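Local coordinates for inactivation-no-after-potential D protein (Drosophila melanogaster, PDB 2QKV) that probably serves as a scaffold in fly visual signalling, its fifth PDZ domain binding peptide segments of partner proteins, at residues Asn29-Thr34 and Gly53-Lys58. The protein carries 1 engineered substitution. Sequence-based numbering, arbitrary orientation.
Sequences NEIGCT and GDIITK
The carbonyl oxygen of Ile56 is held by two neighbours on the facing chain: Cys33 N donates a hydrogen bond to Ile56 O at 2.9 Å, nearly straight at 164°, and Gly32 CA adds a C-H...O contact to it at 3.2 Å. In the return bond Ile56 N reaches Cys33 O at 2.9 Å but lies 37° out of the carbonyl plane, while Ile55 CA approaches Cys33 O at 3.5 Å. Cys33 and Ile56 thus form an antiparallel hydrogen-bonded pair, and Thr34 and Ile55 the non-hydrogen-bonded pair beside it. Gly32, just before Cys33, has backbone angles that call for glycine; a beta carbon there would clash with Ile56 O.

The two sheet faces differ. On one, Ile55 CG1 lies beside its own backbone N (chi1 -55°), with CG2 anti to that N. CG2 meets Ile31 CG1 at 3.8 Å, the two side chains crossing at about a right angle, whereas Ile55 CG1 packs against Thr34 OG1 at 3.6 Å and carries Ile55 CD1 to Ile31 CD1 at 3.9 Å. The Thr34 hydroxyl also accepts a hydrogen bond from a water, which donates a second to Gly53 O at 2.7 Å. Pro28 of a second subunit packs on Ile55. On the opposite face Cys33 and Ile56 pack against helix 69-77, where Cys33 touches Phe69 and Ser72, the latter probably the engineered serine, and Ile56 touches Phe76.

In PDZ domains the peptide groove lies between a helix and a strand that probably correspond here to helix 69-77 and strand 24-28. The reciprocal Cys33 and Ile56 bonds fix the register of strands 33-38 and 55-59, and the shared water ties the Thr34 hydroxyl to the loop leading into strand 55-59.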
loop_
_atom_site.group_PDB
_atom_site.type_symbol
_atom_site.label_atom_id
_atom_site.label_comp_id
_atom_site.label_asym_id
_atom_site.label_seq_id
_atom_site.Cartn_x
_atom_site.Cartn_y
_atom_site.Cartn_z
ATOM N N ASN A 29 4.503 7.038 5.163
ATOM C CA ASN A 29 4.258 5.636 5.445
ATOM C C ASN A 29 2.770 5.452 5.703
ATOM O O ASN A 29 2.008 6.432 5.729
ATOM C CB ASN A 29 5.152 5.104 6.588
ATOM C CG ASN A 29 4.916 5.783 7.913
ATOM O OD1 ASN A 29 5.830 6.385 8.490
ATOM N ND2 ASN A 29 3.711 5.672 8.421
ATOM N N GLU A 30 2.328 4.208 5.871
ATOM C CA GLU A 30 0.913 3.956 6.051
ATOM C C GLU A 30 0.223 4.647 7.215
ATOM O O GLU A 30 -0.959 4.980 7.107
ATOM C CB GLU A 30 0.647 2.451 6.114
ATOM C CG GLU A 30 0.609 1.766 4.744
ATOM C CD GLU A 30 -0.421 2.384 3.797
ATOM O OE1 GLU A 30 -1.545 2.707 4.239
ATOM O OE2 GLU A 30 -0.103 2.531 2.596
ATOM N N ILE A 31 0.927 4.870 8.319
ATOM C CA ILE A 31 0.254 5.526 9.438
ATOM C C ILE A 31 0.478 7.033 9.555
ATOM O O ILE A 31 -0.222 7.698 10.301
ATOM C CB ILE A 31 0.578 4.873 10.818
ATOM C CG1 ILE A 31 1.974 5.235 11.292
ATOM C CG2 ILE A 31 0.408 3.362 10.732
ATOM C CD1 ILE A 31 2.164 4.972 12.796
ATOM N N GLY A 32 1.430 7.578 8.810
ATOM C CA GLY A 32 1.666 9.007 8.903
ATOM C C GLY A 32 2.973 9.367 8.247
ATOM O O GLY A 32 3.446 8.674 7.347
ATOM N N CYS A 33 3.567 10.450 8.716
ATOM C CA CYS A 33 4.835 10.903 8.166
ATOM C C CYS A 33 5.962 10.841 9.176
ATOM O O CYS A 33 5.913 11.498 10.218
ATOM C CB CYS A 33 4.711 12.331 7.646
ATOM S SG CYS A 33 3.734 12.487 6.142
ATOM N N THR A 34 6.978 10.042 8.876
ATOM C CA THR A 34 8.123 9.919 9.765
ATOM C C THR A 34 9.022 11.130 9.617
ATOM O O THR A 34 9.241 11.636 8.514
ATOM C CB THR A 34 8.961 8.655 9.454
ATOM O OG1 THR A 34 8.187 7.491 9.757
ATOM C CG2 THR A 34 10.251 8.628 10.287
ATOM N N GLY A 53 12.648 10.133 13.821
ATOM C CA GLY A 53 11.990 8.844 13.928
ATOM C C GLY A 53 10.554 8.945 14.401
ATOM O O GLY A 53 9.777 8.009 14.210
ATOM N N ASP A 54 10.184 10.061 15.017
ATOM C CA ASP A 54 8.800 10.202 15.465
ATOM C C ASP A 54 7.910 10.217 14.225
ATOM O O ASP A 54 8.339 10.645 13.148
ATOM C CB ASP A 54 8.588 11.502 16.241
ATOM C CG ASP A 54 9.187 11.466 17.639
ATOM O OD1 ASP A 54 9.576 10.371 18.103
ATOM O OD2 ASP A 54 9.241 12.553 18.265
ATOM N N ILE A 55 6.669 9.756 14.372
ATOM C CA ILE A 55 5.741 9.706 13.256
ATOM C C ILE A 55 4.545 10.607 13.519
ATOM O O ILE A 55 3.805 10.396 14.491
ATOM C CB ILE A 55 5.214 8.268 13.009
ATOM C CG1 ILE A 55 6.393 7.313 12.817
ATOM C CG2 ILE A 55 4.306 8.259 11.780
ATOM C CD1 ILE A 55 5.979 5.873 12.604
ATOM N N ILE A 56 4.378 11.615 12.665
ATOM C CA ILE A 56 3.256 12.541 12.786
ATOM C C ILE A 56 2.063 11.830 12.145
ATOM O O ILE A 56 2.104 11.475 10.961
ATOM C CB ILE A 56 3.571 13.861 12.049
ATOM C CG1 ILE A 56 4.834 14.489 12.659
ATOM C CG2 ILE A 56 2.380 14.815 12.150
ATOM C CD1 ILE A 56 5.451 15.642 11.849
ATOM N N THR A 57 0.998 11.649 12.929
ATOM C CA THR A 57 -0.190 10.922 12.479
ATOM C C THR A 57 -1.451 11.745 12.211
ATOM O O THR A 57 -2.413 11.238 11.624
ATOM C CB THR A 57 -0.532 9.805 13.486
ATOM O OG1 THR A 57 -0.717 10.390 14.782
ATOM C CG2 THR A 57 0.611 8.808 13.565
ATOM N N LYS A 58 -1.466 12.991 12.675
ATOM C CA LYS A 58 -2.601 13.878 12.429
ATOM C C LYS A 58 -2.047 15.294 12.309
ATOM O O LYS A 58 -1.171 15.686 13.065
ATOM C CB LYS A 58 -3.642 13.799 13.557
ATOM C CG LYS A 58 -4.933 14.557 13.222
ATOM C CD LYS A 58 -6.070 14.267 14.188
ATOM C CE LYS A 58 -6.606 12.860 13.987
ATOM N NZ LYS A 58 -7.896 12.620 14.708
HETATM O O HOH W 1 9.564 6.314 12.086
#